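Local coordinates for hypothetical protein ta1320 (Thermoplasma acidophilum, PDB 1NE2), which is of unconfirmed function but has the Rossmann-like fold of S-adenosylmethionine-dependent methyltransferases and probably acts as a transferase, at residues 38-43 with 143-148; 105-110 with 132-137. One frame throughout, in Å; residues are numbered along the deposited sequence.

Contact 1: 38-43 with 143-148; sequences AYFLIE and YSIGNA
The ring of F40 lies flat beneath I145: CB of I145 sits 4.0 Å from the centroid of the F40 ring and only 10° off its normal, a CH-pi contact over the middle of the face. The methyl CG2 of I145 covers the same face farther along, 3.8 Å from CE2 of F40, while the two side chains run alongside each other with their ends pointing opposite ways. At an oblique angle to the ring, CZ of F40 comes to 3.8 Å from CB of Y143 and to 4.0 Å from the carbonyl C of S144. F40 reaches the strand because its CG stands anti to the backbone N (chi1 176°), which carries the ring off the helix and across to the strand. CB of Y143 does the touching; the phenol turns beside its own N and takes the hydroxyl to D47, with which it hydrogen-bonds. No hydrogen bond joins the two segments; the contact is apolar and buried. I115, I192 and L65 also touch F40, so the ring is packed by strands 111-116 and 187-197 and by helix 64-71 as well. With an alanine here in place of the ring, a gap would probably open under I145 and CB of Y143 would lose its aromatic neighbour. The axes of helix 38-43 and strand 143-147 pass 10.4 Å apart at 158°, nearly antiparallel, with Y143 and I145 both directing CB toward the helix and S144 directing its own away. This is the packing of a helix on one face of the central sheet in an alpha/beta fold, here the Rossmann-like fold of the AdoMet-dependent methyltransferases.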
loop_
_atom_site.group_PDB
_atom_site.type_symbol
_atom_site.label_atom_id
_atom_site.label_comp_id
_atom_site.label_asym_id
_atom_site.label_seq_id
_atom_site.Cartn_x
_atom_site.Cartn_y
_atom_site.Cartn_z
ATOM N N ALA B 38 11.718 11.234 13.455
ATOM C CA ALA B 38 11.637 10.056 14.312
ATOM C C ALA B 38 10.558 10.246 15.382
ATOM O O ALA B 38 9.780 9.336 15.643
ATOM C CB ALA B 38 12.993 9.787 14.963
ATOM N N TYR B 39 10.509 11.429 15.996
ATOM C CA TYR B 39 9.511 11.705 17.032
ATOM C C TYR B 39 8.097 11.527 16.479
ATOM O O TYR B 39 7.256 10.837 17.070
ATOM C CB TYR B 39 9.653 13.137 17.548
ATOM C CG TYR B 39 8.612 13.512 18.581
ATOM C CD1 TYR B 39 8.734 13.092 19.903
ATOM C CD2 TYR B 39 7.496 14.275 18.233
ATOM C CE1 TYR B 39 7.775 13.420 20.858
ATOM C CE2 TYR B 39 6.528 14.607 19.186
ATOM C CZ TYR B 39 6.677 14.176 20.495
ATOM O OH TYR B 39 5.728 14.491 21.446
ATOM N N PHE B 40 7.848 12.174 15.345
ATOM C CA PHE B 40 6.556 12.139 14.670
ATOM C C PHE B 40 6.144 10.708 14.330
ATOM O O PHE B 40 5.028 10.283 14.654
ATOM C CB PHE B 40 6.654 13.007 13.405
ATOM C CG PHE B 40 5.427 13.005 12.536
ATOM C CD1 PHE B 40 4.180 13.367 13.041
ATOM C CD2 PHE B 40 5.545 12.727 11.175
ATOM C CE1 PHE B 40 3.066 13.459 12.198
ATOM C CE2 PHE B 40 4.445 12.814 10.326
ATOM C CZ PHE B 40 3.197 13.185 10.839
ATOM N N LEU B 41 7.050 9.960 13.701
ATOM C CA LEU B 41 6.764 8.573 13.315
ATOM C C LEU B 41 6.527 7.639 14.500
ATOM O O LEU B 41 5.658 6.771 14.435
ATOM C CB LEU B 41 7.887 8.018 12.434
ATOM C CG LEU B 41 8.018 8.655 11.042
ATOM C CD1 LEU B 41 9.235 8.056 10.335
ATOM C CD2 LEU B 41 6.756 8.408 10.219
ATOM N N ILE B 42 7.282 7.808 15.580
ATOM C CA ILE B 42 7.080 6.948 16.741
ATOM C C ILE B 42 5.686 7.179 17.337
ATOM O O ILE B 42 5.051 6.242 17.830
ATOM C CB ILE B 42 8.178 7.165 17.812
ATOM C CG1 ILE B 42 9.529 6.694 17.268
ATOM C CG2 ILE B 42 7.818 6.411 19.093
ATOM C CD1 ILE B 42 9.527 5.263 16.746
ATOM N N GLU B 43 5.199 8.417 17.289
ATOM C CA GLU B 43 3.856 8.688 17.797
ATOM C C GLU B 43 2.848 7.865 16.993
ATOM O O GLU B 43 1.955 7.231 17.552
ATOM C CB GLU B 43 3.497 10.171 17.659
ATOM C CG GLU B 43 4.215 11.100 18.614
ATOM C CD GLU B 43 3.598 12.486 18.623
ATOM O OE1 GLU B 43 3.167 12.949 17.546
ATOM O OE2 GLU B 43 3.546 13.108 19.706
ATOM N N TYR B 143 -2.309 11.742 9.172
ATOM C CA TYR B 143 -1.353 12.504 9.978
ATOM C C TYR B 143 -0.670 13.582 9.151
ATOM O O TYR B 143 -0.368 13.376 7.976
ATOM C CB TYR B 143 -0.277 11.573 10.537
ATOM C CG TYR B 143 -0.787 10.558 11.532
ATOM C CD1 TYR B 143 -0.818 10.852 12.894
ATOM C CD2 TYR B 143 -1.228 9.300 11.114
ATOM C CE1 TYR B 143 -1.270 9.911 13.828
ATOM C CE2 TYR B 143 -1.682 8.352 12.037
ATOM C CZ TYR B 143 -1.694 8.666 13.390
ATOM O OH TYR B 143 -2.097 7.722 14.310
ATOM N N SER B 144 -0.410 14.723 9.780
ATOM C CA SER B 144 0.246 15.840 9.102
ATOM C C SER B 144 1.145 16.585 10.069
ATOM O O SER B 144 0.807 16.754 11.243
ATOM C CB SER B 144 -0.799 16.824 8.554
ATOM O OG SER B 144 -0.177 17.961 7.962
ATOM N N ILE B 145 2.298 17.020 9.577
ATOM C CA ILE B 145 3.214 17.797 10.392
ATOM C C ILE B 145 3.623 18.954 9.498
ATOM O O ILE B 145 4.023 18.754 8.351
ATOM C CB ILE B 145 4.458 16.982 10.863
ATOM C CG1 ILE B 145 5.333 17.869 11.757
ATOM C CG2 ILE B 145 5.260 16.473 9.668
ATOM C CD1 ILE B 145 6.383 17.123 12.559
ATOM N N GLY B 146 3.479 20.168 10.010
ATOM C CA GLY B 146 3.830 21.331 9.218
ATOM C C GLY B 146 3.739 22.637 9.976
ATOM O O GLY B 146 3.613 22.656 11.197
ATOM N N ASN B 147 3.808 23.733 9.226
ATOM C CA ASN B 147 3.739 25.086 9.770
ATOM C C ASN B 147 2.481 25.281 10.609
ATOM O O ASN B 147 1.380 24.904 10.201
ATOM C CB ASN B 147 3.768 26.085 8.607
ATOM C CG ASN B 147 3.828 27.527 9.063
ATOM O OD1 ASN B 147 3.847 28.439 8.238
ATOM N ND2 ASN B 147 3.857 27.745 10.371
ATOM N N ALA B 148 2.650 25.879 11.785
ATOM C CA ALA B 148 1.532 26.120 12.690
ATOM C C ALA B 148 0.607 27.229 12.194
ATOM O O ALA B 148 -0.472 27.437 12.750
ATOM C CB ALA B 148 2.052 26.464 14.075
#

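Contact 2: 105-110 with 132-137; sequences SEISGK and IDKAFE
NZ of K134 is held by the loop 105-110 through one direct hydrogen bond and one water bridge, with E137 at long range. It donates to the carbonyl O of I107, with 2.7 Å between K134 NZ and I107 O, meeting the oxygen almost head-on, the C=O...N angle 163°. A water accepts a second bond from NZ of K134 at 2.9 Å and passes it on by donating to S105 O, also at 2.9 Å. The direct gap from NZ of K134 to O of S105 is 3.9 Å, so the water bridges what the lysine does not span. A long salt bridge of 3.6 Å runs from K134 NZ to E137 OE2, one turn along the helix, and probably adds a modest electrostatic pull. The lysine chain does more than deliver charge. It leaves the helix with CG anti to the backbone N and then bends at chi2 (92°) and chi3, which lays its methylenes across I107. CD of K134 packs 3.5 Å from CB of I107, and the two side chains cross at a slant; CG2 of I107 stays near CD, while the end of the isoleucine leads away. K134 also rests on W114 of strand 111-116. On the loop, S105 OG bonds to D103, and from I107 onward the second subunit is met: I107 packs on E75 of that chain, whose carboxylate accepts from the backbone N of S108 and G109. A lysine from helix 126-138 thus ties down the connection from edge strand 98-101 to inner strand 111-116 of the Rossmann-like sheet, which also takes part in the dimer interface.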
loop_
_atom_site.group_PDB
_atom_site.type_symbol
_atom_site.label_atom_id
_atom_site.label_comp_id
_atom_site.label_asym_id
_atom_site.label_seq_id
_atom_site.Cartn_x
_atom_site.Cartn_y
_atom_site.Cartn_z
ATOM N N SER B 105 -3.539 14.295 -7.390
ATOM C CA SER B 105 -4.804 13.980 -8.053
ATOM C C SER B 105 -4.802 12.575 -8.656
ATOM O O SER B 105 -5.860 11.982 -8.870
ATOM C CB SER B 105 -5.085 14.996 -9.163
ATOM O OG SER B 105 -4.151 14.853 -10.220
ATOM N N GLU B 106 -3.612 12.048 -8.925
ATOM C CA GLU B 106 -3.471 10.722 -9.525
ATOM C C GLU B 106 -3.625 9.557 -8.544
ATOM O O GLU B 106 -3.864 8.426 -8.963
ATOM C CB GLU B 106 -2.108 10.593 -10.206
ATOM C CG GLU B 106 -1.640 11.836 -10.936
ATOM C CD GLU B 106 -0.290 11.635 -11.603
ATOM O OE1 GLU B 106 0.401 12.640 -11.868
ATOM O OE2 GLU B 106 0.079 10.473 -11.872
ATOM N N ILE B 107 -3.471 9.822 -7.251
ATOM C CA ILE B 107 -3.577 8.767 -6.241
ATOM C C ILE B 107 -4.988 8.171 -6.195
ATOM O O ILE B 107 -5.978 8.895 -6.106
ATOM C CB ILE B 107 -3.165 9.305 -4.852
ATOM C CG1 ILE B 107 -1.720 9.824 -4.901
ATOM C CG2 ILE B 107 -3.312 8.217 -3.798
ATOM C CD1 ILE B 107 -0.689 8.798 -5.360
ATOM N N SER B 108 -5.080 6.846 -6.256
ATOM C CA SER B 108 -6.387 6.195 -6.271
ATOM C C SER B 108 -6.514 4.895 -5.486
ATOM O O SER B 108 -7.551 4.239 -5.542
ATOM C CB SER B 108 -6.808 5.951 -7.725
ATOM O OG SER B 108 -5.765 5.320 -8.462
ATOM N N GLY B 109 -5.474 4.510 -4.761
ATOM C CA GLY B 109 -5.556 3.285 -3.986
ATOM C C GLY B 109 -5.983 3.535 -2.551
ATOM O O GLY B 109 -6.125 4.686 -2.132
ATOM N N LYS B 110 -6.194 2.454 -1.801
ATOM C CA LYS B 110 -6.596 2.532 -0.395
ATOM C C LYS B 110 -5.429 2.118 0.502
ATOM O O LYS B 110 -4.717 1.155 0.199
ATOM C CB LYS B 110 -7.792 1.607 -0.140
ATOM C CG LYS B 110 -8.192 1.473 1.322
ATOM C CD LYS B 110 -9.353 0.492 1.483
ATOM C CE LYS B 110 -9.735 0.297 2.950
ATOM N NZ LYS B 110 -10.206 1.552 3.604
ATOM N N ILE B 132 -5.567 17.376 1.386
ATOM C CA ILE B 132 -6.525 17.058 2.434
ATOM C C ILE B 132 -7.648 16.208 1.845
ATOM O O ILE B 132 -8.007 15.168 2.398
ATOM C CB ILE B 132 -7.118 18.339 3.056
ATOM C CG1 ILE B 132 -5.990 19.206 3.618
ATOM C CG2 ILE B 132 -8.095 17.971 4.163
ATOM C CD1 ILE B 132 -6.447 20.547 4.158
ATOM N N ASP B 133 -8.189 16.643 0.712
ATOM C CA ASP B 133 -9.265 15.906 0.057
ATOM C C ASP B 133 -8.847 14.486 -0.300
ATOM O O ASP B 133 -9.584 13.531 -0.048
ATOM C CB ASP B 133 -9.713 16.633 -1.211
ATOM C CG ASP B 133 -10.594 17.828 -0.915
ATOM O OD1 ASP B 133 -10.894 18.586 -1.858
ATOM O OD2 ASP B 133 -10.989 18.005 0.257
ATOM N N LYS B 134 -7.667 14.347 -0.893
ATOM C CA LYS B 134 -7.184 13.026 -1.278
ATOM C C LYS B 134 -6.983 12.127 -0.058
ATOM O O LYS B 134 -7.289 10.931 -0.099
ATOM C CB LYS B 134 -5.867 13.146 -2.046
ATOM C CG LYS B 134 -5.329 11.813 -2.570
ATOM C CD LYS B 134 -5.787 11.504 -3.991
ATOM C CE LYS B 134 -7.277 11.250 -4.104
ATOM N NZ LYS B 134 -7.668 10.977 -5.529
ATOM N N ALA B 135 -6.468 12.701 1.025
ATOM C CA ALA B 135 -6.227 11.938 2.244
ATOM C C ALA B 135 -7.508 11.293 2.761
ATOM O O ALA B 135 -7.527 10.109 3.082
ATOM C CB ALA B 135 -5.617 12.838 3.325
ATOM N N PHE B 136 -8.585 12.071 2.827
ATOM C CA PHE B 136 -9.848 11.550 3.327
ATOM C C PHE B 136 -10.576 10.581 2.401
ATOM O O PHE B 136 -11.513 9.897 2.814
ATOM C CB PHE B 136 -10.750 12.716 3.728
ATOM C CG PHE B 136 -10.376 13.315 5.049
ATOM C CD1 PHE B 136 -10.783 12.714 6.237
ATOM C CD2 PHE B 136 -9.563 14.440 5.112
ATOM C CE1 PHE B 136 -10.382 13.224 7.470
ATOM C CE2 PHE B 136 -9.153 14.959 6.343
ATOM C CZ PHE B 136 -9.565 14.348 7.525
ATOM N N GLU B 137 -10.131 10.500 1.156
ATOM C CA GLU B 137 -10.731 9.583 0.204
ATOM C C GLU B 137 -9.863 8.325 0.140
ATOM O O GLU B 137 -10.283 7.288 -0.376
ATOM C CB GLU B 137 -10.786 10.249 -1.174
ATOM C CG GLU B 137 -11.280 9.359 -2.295
ATOM C CD GLU B 137 -11.216 10.048 -3.646
ATOM O OE1 GLU B 137 -11.594 9.415 -4.656
ATOM O OE2 GLU B 137 -10.789 11.223 -3.696
HETATM O O HOH W 1 -8.470 12.739 -7.749
#

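In the fold
From the N terminus, helix 34-46 supplies the first half of contact 1, and the chain then builds strands 54-58, 76-81 and 98-101 with their helices before reaching loop 105-110. Strand 111-116 follows, and helix 126-138 closes the short loop of contact 2. Strand 142-147 comes next and closes the longer loop of contact 1, within which contact 2 is nested. Contact 1 joins a helix to the sheet close to the middle of the chain; contact 2 joins a helix to an inter-strand loop, nearer the periphery. Their centres lie about 19 Å apart and the two contacts do not touch, but the direct succession of helix 126-138 and strand 142-147 links them.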